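Local coordinates for protein maleate cis-trans isomerase (Pseudomonas putida, PDB 4FQ5) that probably catalyses the cis-trans isomerization of maleate to fumarate, and is seen here with maleic acid in its pocket, at residues M69-T73 with K74-A78; C103-A106 with I107-G111. The protein carries 1 engineered substitution. One frame throughout, in Å; residues are numbered along the deposited sequence.

How the contacts relate
From the N terminus, the chain leaves strand 59-67, runs through the loop 69-73 and turns into helix 74-81; contact 1 is this local turn. It closes before contact 2 opens, beyond helix 84-92 and strand 98-101, where C103 leads into helix 104-108. The two are therefore in series, neither enclosing nor crossing the other, and their centres lie about 10 Å apart. They meet through L77, which packs on V105, A106 and S109, and through K74, whose NZ lies 3.5 Å from S109 CB. Both lie on the maleic acid pocket, to which contact 1 gives M69 and contact 2 gives C103, L104 and V105.

Contact 1 of 2, residues M69-T73 with K74-A78; sequences MKHVT and KEELA
A single carboxylate oxygen of E76 reaches back from the first turn of the helix to take two consecutive backbone N-H groups of the preceding loop. The bond from K70 N to E76 OE2 is the firmer (2.9 Å), its N-H arriving on the syn side, 18° out of the carboxylate plane. H71 N approaches the same OE2 at 3.2 Å, a weak bond although nearly straight. E76 CG stands anti to its own carbonyl carbon (chi1 -73°), and a bend at chi2 turns the carboxylate back toward the amides of K70 and H71. Its other oxygen, OE1, lies in the plane of the H71 ring at the ring's edge, 3.6 Å from H71 CD2, with ring and carboxylate planes 75° apart.

T73 holds the helix start: its OG1 accepts from E76 N at 3.2 Å, while its carbonyl O takes L77 N at 2.9 Å. On the apolar side L77 CD1 lies near M69 SD, though the 3.2 Å separation is too short to be trusted in detail, and L77 CD2 faces V72 CG1 at 4.0 Å. Beyond the turn, K70 NZ forms a salt bridge with D93 of the second subunit, and M69 itself touches the maleic acid. The arrangement is an inverse gamma turn centred on V72 that ends on the threonine N-cap, placed where a strand-to-helix loop borders the ligand pocket.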
ATOM      1  N   MET A  69     -17.023  17.221  21.446  1.00 31.53           N
ATOM      2  CA  MET A  69     -17.143  16.485  22.704  1.00 32.55           C
ATOM      3  C   MET A  69     -15.747  16.126  23.196  1.00 32.43           C
ATOM      4  O   MET A  69     -14.912  15.668  22.416  1.00 31.28           O
ATOM      5  CB  MET A  69     -17.975  15.209  22.550  1.00 33.40           C
ATOM      6  CG  MET A  69     -17.894  14.313  23.780  1.00 35.74           C
ATOM      7  SD  MET A  69     -18.962  12.876  23.749  1.00 41.01           S
ATOM      8  CE  MET A  69     -18.070  11.809  22.614  1.00 38.01           C
ATOM      9  N   LYS A  70     -15.508  16.343  24.487  1.00 32.90           N
ATOM     10  CA  LYS A  70     -14.232  16.025  25.124  1.00 33.91           C
ATOM     11  C   LYS A  70     -14.399  14.953  26.202  1.00 34.36           C
ATOM     12  O   LYS A  70     -13.472  14.200  26.475  1.00 34.66           O
ATOM     13  CB  LYS A  70     -13.611  17.278  25.739  1.00 35.11           C
ATOM     14  CG  LYS A  70     -13.294  18.388  24.744  1.00 35.62           C
ATOM     15  CD  LYS A  70     -12.910  19.676  25.453  1.00 36.50           C
ATOM     16  CE  LYS A  70     -11.469  19.660  25.941  1.00 37.78           C
ATOM     17  NZ  LYS A  70     -10.483  19.682  24.817  1.00 38.61           N
ATOM     18  N   HIS A  71     -15.582  14.897  26.813  1.00 34.03           N
ATOM     19  CA  HIS A  71     -15.868  13.941  27.879  1.00 33.63           C
ATOM     20  C   HIS A  71     -17.162  13.253  27.621  1.00 33.49           C
ATOM     21  O   HIS A  71     -18.153  13.893  27.262  1.00 33.45           O
ATOM     22  CB  HIS A  71     -15.880  14.626  29.246  1.00 34.84           C
ATOM     23  CG  HIS A  71     -14.581  15.319  29.579  1.00 35.35           C
ATOM     24  ND1 HIS A  71     -13.586  14.712  30.250  1.00 36.23           N
ATOM     25  CD2 HIS A  71     -14.124  16.602  29.272  1.00 35.98           C
ATOM     26  CE1 HIS A  71     -12.549  15.565  30.379  1.00 36.96           C
ATOM     27  NE2 HIS A  71     -12.882  16.719  29.775  1.00 36.11           N
ATOM     28  N   VAL A  72     -17.159  11.935  27.795  1.00 33.03           N
ATOM     29  CA  VAL A  72     -18.305  11.105  27.448  1.00 32.34           C
ATOM     30  C   VAL A  72     -19.279  11.074  28.627  1.00 33.86           C
ATOM     31  O   VAL A  72     -19.264  10.146  29.444  1.00 32.42           O
ATOM     32  CB  VAL A  72     -17.875   9.678  27.024  1.00 31.76           C
ATOM     33  CG1 VAL A  72     -19.051   8.914  26.431  1.00 31.89           C
ATOM     34  CG2 VAL A  72     -16.726   9.743  26.017  1.00 31.32           C
ATOM     35  N   THR A  73     -20.095  12.125  28.707  1.00 34.18           N
ATOM     36  CA  THR A  73     -21.152  12.264  29.710  1.00 35.36           C
ATOM     37  C   THR A  73     -22.460  12.505  28.967  1.00 36.22           C
ATOM     38  O   THR A  73     -22.441  12.931  27.810  1.00 34.13           O
ATOM     39  CB  THR A  73     -20.910  13.484  30.616  1.00 36.33           C
ATOM     40  OG1 THR A  73     -21.009  14.685  29.835  1.00 36.16           O
ATOM     41  CG2 THR A  73     -19.534  13.419  31.282  1.00 36.47           C
ATOM     42  N   LYS A  74     -23.591  12.247  29.621  1.00 38.02           N
ATOM     43  CA  LYS A  74     -24.898  12.480  29.005  1.00 38.92           C
ATOM     44  C   LYS A  74     -25.037  13.907  28.461  1.00 38.49           C
ATOM     45  O   LYS A  74     -25.516  14.102  27.342  1.00 37.45           O
ATOM     46  CB  LYS A  74     -26.043  12.174  29.984  1.00 42.11           C
ATOM     47  CG  LYS A  74     -27.423  12.495  29.416  1.00 43.66           C
ATOM     48  CD  LYS A  74     -27.885  11.442  28.415  1.00 45.38           C
ATOM     49  CE  LYS A  74     -28.540  12.059  27.185  1.00 46.26           C
ATOM     50  NZ  LYS A  74     -27.569  12.142  26.050  1.00 47.51           N
ATOM     51  N   GLU A  75     -24.614  14.891  29.254  1.00 39.34           N
ATOM     52  CA  GLU A  75     -24.707  16.303  28.870  1.00 40.75           C
ATOM     53  C   GLU A  75     -23.899  16.599  27.599  1.00 39.01           C
ATOM     54  O   GLU A  75     -24.389  17.273  26.684  1.00 37.31           O
ATOM     55  CB  GLU A  75     -24.254  17.207  30.025  1.00 44.68           C
ATOM     56  CG  GLU A  75     -23.968  18.654  29.646  1.00 48.43           C
ATOM     57  CD  GLU A  75     -22.929  19.298  30.549  1.00 53.13           C
ATOM     58  OE1 GLU A  75     -21.845  19.664  30.042  1.00 55.87           O
ATOM     59  OE2 GLU A  75     -23.182  19.430  31.766  1.00 56.71           O
ATOM     60  N   GLU A  76     -22.667  16.101  27.544  1.00 36.92           N
ATOM     61  CA  GLU A  76     -21.826  16.333  26.373  1.00 35.81           C
ATOM     62  C   GLU A  76     -22.347  15.590  25.145  1.00 34.28           C
ATOM     63  O   GLU A  76     -22.334  16.136  24.048  1.00 33.46           O
ATOM     64  CB  GLU A  76     -20.358  16.009  26.655  1.00 35.53           C
ATOM     65  CG  GLU A  76     -19.662  17.038  27.538  1.00 37.10           C
ATOM     66  CD  GLU A  76     -18.187  17.212  27.211  1.00 37.74           C
ATOM     67  OE1 GLU A  76     -17.396  17.479  28.135  1.00 39.35           O
ATOM     68  OE2 GLU A  76     -17.807  17.094  26.031  1.00 38.19           O
ATOM     69  N   LEU A  77     -22.829  14.363  25.350  1.00 33.90           N
ATOM     70  CA  LEU A  77     -23.438  13.552  24.290  1.00 34.28           C
ATOM     71  C   LEU A  77     -24.662  14.235  23.662  1.00 34.84           C
ATOM     72  O   LEU A  77     -24.781  14.304  22.435  1.00 33.87           O
ATOM     73  CB  LEU A  77     -23.836  12.174  24.836  1.00 34.69           C
ATOM     74  CG  LEU A  77     -22.982  10.895  24.687  1.00 35.44           C
ATOM     75  CD1 LEU A  77     -21.629  11.087  24.021  1.00 34.35           C
ATOM     76  CD2 LEU A  77     -22.836  10.169  26.016  1.00 34.18           C
ATOM     77  N   ALA A  78     -25.566  14.730  24.509  1.00 33.91           N
ATOM     78  CA  ALA A  78     -26.786  15.402  24.050  1.00 35.06           C
ATOM     79  C   ALA A  78     -26.461  16.664  23.248  1.00 34.47           C
ATOM     80  O   ALA A  78     -27.027  16.884  22.175  1.00 34.66           O
ATOM     81  CB  ALA A  78     -27.703  15.725  25.230  1.00 34.76           C
TER

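Contact 2 of 2, residues C103-A106 with I107-G111; sequences CLVA and IMSMG. With MAE (maleic acid), chain C.
Hydrogen bonds to the carbonyls of L104 and V105 come from M108 and S109. M108 N donates to L104 O at 3.1 Å, in the carbonyl plane, with an N-H angle of 173°. V105 O has two donors from one residue: S109 N at 2.7 Å, tilted 29° from the carbonyl plane, and the side-chain S109 OG, whose bond is weak. The apolar contact lies on another flank, where the extended M108 chain brings SD to 3.5 Å from L104 CD1, with CE beside both leucine methyls. M108 also packs on V168, A139 and I143, so an alanine here would probably open a gap beside L104 and leave these neighbours less closely packed.

Ligand contacts gather at the helix start, where C103 holds the N-cap position. Its SG, turned anti to the backbone N (chi1 -175°), is covalently joined to C3 of the maleic acid at 1.9 Å. The adjacent carboxylate of the ligand receives two weak bonds, from L104 N to O4 at 3.1 Å and from V105 N to O3 at 3.4 Å. This chemistry is consistent with C103 acting as the nucleophile while the helix N terminus, whose first N-H groups, of L104 and V105, point at the substrate's carboxylate, probably favours its negative charge.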
ATOM      1  N   CYS A 103     -20.381   8.026  16.677  1.00 30.37           N
ATOM      2  CA  CYS A 103     -20.526   7.731  18.103  1.00 29.79           C
ATOM      3  C   CYS A 103     -21.769   6.919  18.494  1.00 29.34           C
ATOM      4  O   CYS A 103     -22.884   7.396  18.525  1.00 29.18           O
ATOM      5  CB  CYS A 103     -20.448   9.019  18.907  1.00 30.58           C
ATOM      6  SG  CYS A 103     -20.458   8.853  20.691  1.00 31.88           S
ATOM      7  N   LEU A 104     -21.512   5.676  18.826  1.00 28.01           N
ATOM      8  CA  LEU A 104     -22.522   4.688  19.217  1.00 28.56           C
ATOM      9  C   LEU A 104     -23.355   5.138  20.416  1.00 28.35           C
ATOM     10  O   LEU A 104     -24.578   5.086  20.375  1.00 27.56           O
ATOM     11  CB  LEU A 104     -21.821   3.357  19.531  1.00 28.62           C
ATOM     12  CG  LEU A 104     -22.371   2.049  20.137  1.00 29.86           C
ATOM     13  CD1 LEU A 104     -23.274   2.196  21.360  1.00 30.26           C
ATOM     14  CD2 LEU A 104     -22.993   1.124  19.107  1.00 29.95           C
ATOM     15  N   VAL A 105     -22.684   5.569  21.480  1.00 27.95           N
ATOM     16  CA  VAL A 105     -23.366   5.886  22.731  1.00 28.59           C
ATOM     17  C   VAL A 105     -24.222   7.164  22.641  1.00 29.05           C
ATOM     18  O   VAL A 105     -25.233   7.292  23.330  1.00 29.43           O
ATOM     19  CB  VAL A 105     -22.391   5.898  23.935  1.00 28.06           C
ATOM     20  CG1 VAL A 105     -21.533   7.160  23.958  1.00 27.90           C
ATOM     21  CG2 VAL A 105     -23.154   5.717  25.238  1.00 28.78           C
ATOM     22  N   ALA A 106     -23.814   8.092  21.781  1.00 29.00           N
ATOM     23  CA  ALA A 106     -24.549   9.338  21.578  1.00 29.87           C
ATOM     24  C   ALA A 106     -25.930   9.046  21.000  1.00 30.40           C
ATOM     25  O   ALA A 106     -26.926   9.649  21.407  1.00 32.14           O
ATOM     26  CB  ALA A 106     -23.773  10.258  20.653  1.00 28.81           C
ATOM     27  N   ILE A 107     -25.983   8.113  20.058  1.00 29.29           N
ATOM     28  CA  ILE A 107     -27.247   7.678  19.487  1.00 29.63           C
ATOM     29  C   ILE A 107     -28.092   6.928  20.525  1.00 30.58           C
ATOM     30  O   ILE A 107     -29.247   7.284  20.762  1.00 30.78           O
ATOM     31  CB  ILE A 107     -27.032   6.815  18.222  1.00 29.23           C
ATOM     32  CG1 ILE A 107     -26.484   7.659  17.056  1.00 29.04           C
ATOM     33  CG2 ILE A 107     -28.310   6.079  17.839  1.00 29.10           C
ATOM     34  CD1 ILE A 107     -27.295   8.895  16.706  1.00 29.96           C
ATOM     35  N   MET A 108     -27.509   5.909  21.148  1.00 30.66           N
ATOM     36  CA  MET A 108     -28.246   5.089  22.108  1.00 32.65           C
ATOM     37  C   MET A 108     -28.709   5.887  23.341  1.00 33.84           C
ATOM     38  O   MET A 108     -29.786   5.631  23.869  1.00 36.04           O
ATOM     39  CB  MET A 108     -27.457   3.823  22.488  1.00 31.89           C
ATOM     40  CG  MET A 108     -27.228   2.864  21.317  1.00 31.73           C
ATOM     41  SD  MET A 108     -26.631   1.227  21.802  1.00 31.86           S
ATOM     42  CE  MET A 108     -26.566   0.371  20.236  1.00 30.55           C
ATOM     43  N   SER A 109     -27.906   6.865  23.766  1.00 34.01           N
ATOM     44  CA  SER A 109     -28.245   7.775  24.873  1.00 35.26           C
ATOM     45  C   SER A 109     -29.548   8.555  24.691  1.00 35.73           C
ATOM     46  O   SER A 109     -30.111   9.059  25.662  1.00 35.61           O
ATOM     47  CB  SER A 109     -27.134   8.812  25.059  1.00 35.98           C
ATOM     48  OG  SER A 109     -26.105   8.306  25.875  1.00 40.60           O
ATOM     49  N   MET A 110     -29.998   8.686  23.445  1.00 35.19           N
ATOM     50  CA  MET A 110     -31.155   9.521  23.137  1.00 35.57           C
ATOM     51  C   MET A 110     -32.479   8.778  23.256  1.00 34.82           C
ATOM     52  O   MET A 110     -33.532   9.353  23.030  1.00 35.13           O
ATOM     53  CB  MET A 110     -31.012  10.136  21.742  1.00 36.34           C
ATOM     54  CG  MET A 110     -29.863  11.123  21.603  1.00 37.15           C
ATOM     55  SD  MET A 110     -30.059  12.597  22.626  1.00 41.50           S
ATOM     56  CE  MET A 110     -31.520  13.320  21.888  1.00 40.07           C
ATOM     57  N   GLY A 111     -32.426   7.496  23.599  1.00 35.05           N
ATOM     58  CA  GLY A 111     -33.649   6.706  23.758  1.00 35.03           C
ATOM     59  C   GLY A 111     -33.885   5.650  22.691  1.00 33.92           C
ATOM     60  O   GLY A 111     -33.335   5.727  21.590  1.00 32.61           O
TER
HETATM   61  C1  MAE C 301     -16.455   7.923  20.894  1.00 36.17           C
HETATM   62  O1  MAE C 301     -15.547   8.707  20.575  1.00 33.92           O
HETATM   63  O2  MAE C 301     -16.262   6.742  21.219  1.00 35.49           O
HETATM   64  C2  MAE C 301     -17.830   8.443  20.914  1.00 35.69           C
HETATM   65  C3  MAE C 301     -18.917   7.694  20.933  1.00 35.20           C
HETATM   66  C4  MAE C 301     -18.930   6.213  20.913  1.00 35.48           C
HETATM   67  O3  MAE C 301     -19.329   5.625  21.913  1.00 35.42           O
HETATM   68  O4  MAE C 301     -18.593   5.578  19.907  1.00 35.24           O